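Local coordinates for RagB/SusD domain protein (Flavobacterium johnsoniae, PDB 5J90) that binds chitin as a SusD homolog of a polysaccharide utilization locus, probably as an outer-membrane lipoprotein that captures chitin chains at the cell surface, at residues 29-41 against 115-129. Numbering follows the deposited sequence.
Sequences IKGGFAPMFNNIQ and FYALSLILKVEGMHR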
loop_
_atom_site.group_PDB
_atom_site.type_symbol
_atom_site.label_atom_id
_atom_site.label_comp_id
_atom_site.label_asym_id
_atom_site.label_seq_id
_atom_site.Cartn_x
_atom_site.Cartn_y
_atom_site.Cartn_z
ATOM N N ILE A 29 30.573 -18.813 22.307
ATOM C CA ILE A 29 29.729 -18.420 21.180
ATOM C C ILE A 29 28.641 -19.453 20.891
ATOM O O ILE A 29 27.494 -19.104 20.609
ATOM C CB ILE A 29 30.586 -18.232 19.905
ATOM C CG1 ILE A 29 31.409 -16.945 20.002
ATOM C CG2 ILE A 29 29.718 -18.231 18.641
ATOM C CD1 ILE A 29 32.465 -16.816 18.930
ATOM N N LYS A 30 29.004 -20.727 20.974
ATOM C CA LYS A 30 28.119 -21.805 20.551
ATOM C C LYS A 30 26.804 -21.868 21.322
ATOM O O LYS A 30 25.786 -22.272 20.774
ATOM C CB LYS A 30 28.845 -23.153 20.636
ATOM C CG LYS A 30 30.014 -23.284 19.666
ATOM C CD LYS A 30 30.772 -24.586 19.889
ATOM C CE LYS A 30 31.996 -24.674 18.994
ATOM N NZ LYS A 30 32.775 -25.917 19.256
ATOM N N GLY A 31 26.824 -21.465 22.591
ATOM C CA GLY A 31 25.652 -21.554 23.447
ATOM C C GLY A 31 24.487 -20.683 23.008
ATOM O O GLY A 31 23.340 -20.903 23.408
ATOM N N GLY A 32 24.776 -19.690 22.175
ATOM C CA GLY A 32 23.747 -18.776 21.713
ATOM C C GLY A 32 22.820 -19.379 20.671
ATOM O O GLY A 32 21.715 -18.871 20.442
ATOM N N PHE A 33 23.257 -20.461 20.031
ATOM C CA PHE A 33 22.463 -21.051 18.961
ATOM C C PHE A 33 21.212 -21.785 19.430
ATOM O O PHE A 33 20.162 -21.700 18.789
ATOM C CB PHE A 33 23.334 -21.934 18.064
ATOM C CG PHE A 33 24.226 -21.148 17.152
ATOM C CD1 PHE A 33 25.499 -20.777 17.553
ATOM C CD2 PHE A 33 23.781 -20.761 15.897
ATOM C CE1 PHE A 33 26.316 -20.041 16.714
ATOM C CE2 PHE A 33 24.594 -20.028 15.050
ATOM C CZ PHE A 33 25.867 -19.665 15.458
ATOM N N ALA A 34 21.298 -22.489 20.560
ATOM C CA ALA A 34 20.167 -23.285 21.023
ATOM C C ALA A 34 18.879 -22.478 21.207
ATOM O O ALA A 34 17.819 -22.905 20.752
ATOM C CB ALA A 34 20.528 -24.060 22.297
ATOM N N PRO A 35 18.956 -21.316 21.881
ATOM C CA PRO A 35 17.721 -20.533 22.034
ATOM C C PRO A 35 17.185 -19.995 20.701
ATOM O O PRO A 35 15.982 -19.770 20.601
ATOM C CB PRO A 35 18.130 -19.368 22.944
ATOM C CG PRO A 35 19.471 -19.707 23.492
ATOM C CD PRO A 35 20.092 -20.769 22.645
ATOM N N MET A 36 18.047 -19.781 19.711
ATOM C CA MET A 36 17.553 -19.412 18.376
ATOM C C MET A 36 16.773 -20.577 17.766
ATOM O O MET A 36 15.622 -20.420 17.352
ATOM C CB MET A 36 18.693 -18.977 17.454
ATOM C CG MET A 36 19.495 -17.817 18.004
ATOM S SD MET A 36 20.714 -17.161 16.833
ATOM C CE MET A 36 19.627 -16.273 15.699
ATOM N N PHE A 37 17.389 -21.759 17.740
ATOM C CA PHE A 37 16.754 -22.953 17.193
ATOM C C PHE A 37 15.436 -23.280 17.877
ATOM O O PHE A 37 14.493 -23.749 17.236
ATOM C CB PHE A 37 17.679 -24.169 17.358
ATOM C CG PHE A 37 18.819 -24.221 16.373
ATOM C CD1 PHE A 37 18.591 -24.166 15.002
ATOM C CD2 PHE A 37 20.130 -24.346 16.822
ATOM C CE1 PHE A 37 19.650 -24.237 14.109
ATOM C CE2 PHE A 37 21.187 -24.416 15.933
ATOM C CZ PHE A 37 20.947 -24.359 14.572
ATOM N N ASN A 38 15.381 -23.044 19.186
ATOM C CA ASN A 38 14.240 -23.463 19.991
ATOM C C ASN A 38 13.106 -22.447 20.061
ATOM O O ASN A 38 12.077 -22.708 20.680
ATOM C CB ASN A 38 14.685 -23.823 21.415
ATOM C CG ASN A 38 15.414 -25.143 21.478
ATOM O OD1 ASN A 38 15.166 -26.042 20.670
ATOM N ND2 ASN A 38 16.331 -25.266 22.429
ATOM N N ASN A 39 13.292 -21.292 19.423
ATOM C CA ASN A 39 12.311 -20.209 19.564
ATOM C C ASN A 39 11.909 -19.490 18.287
ATOM O O ASN A 39 11.293 -18.435 18.353
ATOM C CB ASN A 39 12.751 -19.194 20.628
ATOM C CG ASN A 39 12.746 -19.783 22.027
ATOM O OD1 ASN A 39 11.702 -19.848 22.687
ATOM N ND2 ASN A 39 13.907 -20.230 22.482
ATOM N N ILE A 40 12.248 -20.041 17.129
ATOM C CA ILE A 40 11.651 -19.553 15.884
ATOM C C ILE A 40 10.160 -19.856 15.969
ATOM O O ILE A 40 9.319 -18.955 15.885
ATOM C CB ILE A 40 12.302 -20.193 14.651
ATOM C CG1 ILE A 40 13.771 -19.777 14.580
ATOM C CG2 ILE A 40 11.549 -19.810 13.367
ATOM C CD1 ILE A 40 14.620 -20.705 13.742
ATOM N N GLN A 41 9.835 -21.134 16.159
ATOM C CA GLN A 41 8.586 -21.519 16.797
ATOM C C GLN A 41 8.943 -21.934 18.212
ATOM O O GLN A 41 9.822 -22.776 18.408
ATOM C CB GLN A 41 7.917 -22.682 16.065
ATOM C CG GLN A 41 7.404 -22.284 14.706
ATOM C CD GLN A 41 6.552 -23.358 14.079
ATOM O OE1 GLN A 41 6.706 -24.548 14.368
ATOM N NE2 GLN A 41 5.633 -22.951 13.218
ATOM N N PHE A 115 30.614 -18.764 12.288
ATOM C CA PHE A 115 29.521 -18.692 13.255
ATOM C C PHE A 115 28.683 -17.429 13.052
ATOM O O PHE A 115 27.462 -17.458 13.217
ATOM C CB PHE A 115 30.044 -18.780 14.691
ATOM C CG PHE A 115 30.632 -20.121 15.036
ATOM C CD1 PHE A 115 29.818 -21.231 15.191
ATOM C CD2 PHE A 115 31.996 -20.271 15.204
ATOM C CE1 PHE A 115 30.356 -22.468 15.506
ATOM C CE2 PHE A 115 32.543 -21.504 15.517
ATOM C CZ PHE A 115 31.723 -22.601 15.666
ATOM N N TYR A 116 29.335 -16.329 12.695
ATOM C CA TYR A 116 28.611 -15.102 12.375
ATOM C C TYR A 116 27.660 -15.350 11.202
ATOM O O TYR A 116 26.480 -15.014 11.266
ATOM C CB TYR A 116 29.591 -13.972 12.061
ATOM C CG TYR A 116 28.949 -12.679 11.598
ATOM C CD1 TYR A 116 27.883 -12.114 12.293
ATOM C CD2 TYR A 116 29.428 -12.010 10.480
ATOM C CE1 TYR A 116 27.307 -10.919 11.873
ATOM C CE2 TYR A 116 28.862 -10.818 10.054
ATOM C CZ TYR A 116 27.800 -10.282 10.753
ATOM O OH TYR A 116 27.231 -9.097 10.329
ATOM N N ALA A 117 28.172 -15.939 10.131
ATOM C CA ALA A 117 27.349 -16.264 8.968
ATOM C C ALA A 117 26.136 -17.119 9.329
ATOM O O ALA A 117 25.010 -16.828 8.914
ATOM C CB ALA A 117 28.188 -16.965 7.907
ATOM N N LEU A 118 26.353 -18.173 10.111
ATOM C CA LEU A 118 25.260 -19.056 10.482
ATOM C C LEU A 118 24.233 -18.303 11.327
ATOM O O LEU A 118 23.019 -18.505 11.170
ATOM C CB LEU A 118 25.783 -20.306 11.208
ATOM C CG LEU A 118 26.568 -21.220 10.264
ATOM C CD1 LEU A 118 27.482 -22.161 11.052
ATOM C CD2 LEU A 118 25.626 -22.021 9.373
ATOM N N SER A 119 24.709 -17.426 12.211
ATOM C CA SER A 119 23.798 -16.635 13.043
ATOM C C SER A 119 22.932 -15.715 12.184
ATOM O O SER A 119 21.758 -15.511 12.504
ATOM C CB SER A 119 24.541 -15.834 14.128
ATOM O OG SER A 119 25.174 -14.678 13.609
ATOM N N LEU A 120 23.491 -15.188 11.094
ATOM C CA LEU A 120 22.726 -14.314 10.200
ATOM C C LEU A 120 21.596 -15.066 9.501
ATOM O O LEU A 120 20.483 -14.551 9.354
ATOM C CB LEU A 120 23.637 -13.655 9.162
ATOM C CG LEU A 120 24.588 -12.576 9.689
ATOM C CD1 LEU A 120 25.499 -12.099 8.571
ATOM C CD2 LEU A 120 23.795 -11.414 10.289
ATOM N N ILE A 121 21.873 -16.286 9.054
ATOM C CA ILE A 121 20.841 -17.080 8.400
ATOM C C ILE A 121 19.698 -17.383 9.367
ATOM O O ILE A 121 18.519 -17.219 9.033
ATOM C CB ILE A 121 21.420 -18.378 7.797
ATOM C CG1 ILE A 121 22.504 -18.032 6.773
ATOM C CG2 ILE A 121 20.317 -19.212 7.159
ATOM C CD1 ILE A 121 23.296 -19.258 6.277
ATOM N N LEU A 122 20.039 -17.815 10.577
ATOM C CA LEU A 122 19.024 -18.065 11.597
ATOM C C LEU A 122 18.274 -16.791 11.984
ATOM O O LEU A 122 17.065 -16.823 12.224
ATOM C CB LEU A 122 19.663 -18.690 12.837
ATOM C CG LEU A 122 19.803 -20.199 12.783
ATOM C CD1 LEU A 122 20.653 -20.665 13.956
ATOM C CD2 LEU A 122 18.425 -20.844 12.811
ATOM N N LYS A 123 19.004 -15.680 12.052
ATOM C CA LYS A 123 18.416 -14.383 12.361
ATOM C C LYS A 123 17.333 -14.030 11.341
ATOM O O LYS A 123 16.214 -13.660 11.721
ATOM C CB LYS A 123 19.497 -13.305 12.362
ATOM C CG LYS A 123 19.011 -11.906 12.718
ATOM C CD LYS A 123 20.121 -10.900 12.435
ATOM C CE LYS A 123 19.763 -9.492 12.917
ATOM N NZ LYS A 123 20.798 -8.515 12.500
ATOM N N VAL A 124 17.659 -14.151 10.057
ATOM C CA VAL A 124 16.693 -13.812 9.020
ATOM C C VAL A 124 15.512 -14.796 9.058
ATOM O O VAL A 124 14.353 -14.391 8.914
ATOM C CB VAL A 124 17.361 -13.755 7.641
ATOM C CG1 VAL A 124 16.310 -13.539 6.548
ATOM C CG2 VAL A 124 18.405 -12.639 7.612
ATOM N N GLU A 125 15.788 -16.074 9.293
ATOM C CA GLU A 125 14.706 -17.051 9.399
ATOM C C GLU A 125 13.721 -16.688 10.507
ATOM O O GLU A 125 12.507 -16.757 10.315
ATOM C CB GLU A 125 15.267 -18.461 9.613
ATOM C CG GLU A 125 14.234 -19.493 10.075
ATOM C CD GLU A 125 13.035 -19.673 9.141
ATOM O OE1 GLU A 125 13.070 -19.228 7.964
ATOM O OE2 GLU A 125 12.037 -20.276 9.609
ATOM N N GLY A 126 14.225 -16.281 11.669
ATOM C CA GLY A 126 13.326 -15.908 12.747
ATOM C C GLY A 126 12.712 -14.529 12.576
ATOM O O GLY A 126 11.514 -14.326 12.836
ATOM N N MET A 127 13.513 -13.561 12.146
ATOM C CA MET A 127 13.039 -12.178 12.139
ATOM C C MET A 127 12.187 -11.769 10.933
ATOM O O MET A 127 11.395 -10.827 11.046
ATOM C CB MET A 127 14.190 -11.191 12.390
ATOM C CG MET A 127 14.924 -11.437 13.725
ATOM S SD MET A 127 13.858 -11.431 15.193
ATOM C CE MET A 127 13.345 -9.715 15.232
ATOM N N HIS A 128 12.303 -12.466 9.797
ATOM C CA HIS A 128 11.379 -12.149 8.700
ATOM C C HIS A 128 9.938 -12.421 9.133
ATOM O O HIS A 128 9.015 -11.698 8.754
ATOM C CB HIS A 128 11.731 -12.856 7.370
ATOM C CG HIS A 128 11.203 -14.260 7.254
ATOM N ND1 HIS A 128 11.852 -15.350 7.798
ATOM C CD2 HIS A 128 10.082 -14.747 6.667
ATOM C CE1 HIS A 128 11.158 -16.449 7.542
ATOM N NE2 HIS A 128 10.082 -16.110 6.854
ATOM N N ARG A 129 9.745 -13.440 9.971
ATOM C CA ARG A 129 8.423 -13.727 10.524
ATOM C C ARG A 129 7.920 -12.546 11.354
ATOM O O ARG A 129 6.749 -12.153 11.266
ATOM C CB ARG A 129 8.475 -15.003 11.372
ATOM C CG ARG A 129 8.664 -16.270 10.536
ATOM C CD ARG A 129 9.254 -17.441 11.353
ATOM N NE ARG A 129 8.583 -17.653 12.643
ATOM C CZ ARG A 129 7.476 -18.371 12.822
ATOM N NH1 ARG A 129 6.868 -18.963 11.801
ATOM N NH2 ARG A 129 6.956 -18.505 14.039
HETATM O O HOH W 1 9.934 -15.974 14.471
#
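Leu122 meets Phe33, Met36, Phe37 and Ile40, and its two methyls divide the work. CD1 lies over one face of the Phe37 ring in a CH-pi contact, 4.0 Å from the centroid, and also reaches CD2 at the edge of the Phe33 ring (3.7 Å). CD2 of Leu122 turns to CD1 of Ile40, while Leu122 CB receives CE of Met36, whose chain bends at the last torsion (chi3 74°) to lay the methyl against the helix backbone. Phe33 is a knob in a hole formed by Phe115, Leu118, Ser119 and Leu122; its CZ points edge-on at the carbonyl O of Phe115, 3.5 Å away. Were Phe33 replaced by an alanine, the hole would probably be left unfilled and Leu122 CD1 would lose one of its aromatic neighbours. At the N-terminal end of both segments, the Phe115 side chain crosses that of Phe33 at about a right angle, the two rings inclined rather than perpendicular, with Ile29 CG2 and Lys30 CE also against Phe115.

The short helix 33-37 thus runs at a shallow 28° to the 115-129 part of helix 113-134, in the same direction, within the largely helical SusD fold, whose helical scaffold is related to tetratricopeptide repeats. Helix 196-213 packs against Leu118, and Phe184 meets the Phe33 ring edge-to-face.

Farther along, the segments draw together, Gly126 CA lying 5.1 Å from Ile40 CA. Ile40 CG2, anti to the backbone N, faces Glu125 OE2 and Arg129 NE. Here the contact turns polar: Arg129 NH2 gives a weak, bent bond to Ile40 O (3.0 Å, 123°) and a further hydrogen bond to Gln53, while Gln52 also binds Ile40 O. A water in the guanidinium plane accepts from Arg129 NE (2.8 Å) and lies close to Gly126 O, with Ile40 O a more distant, weak neighbour.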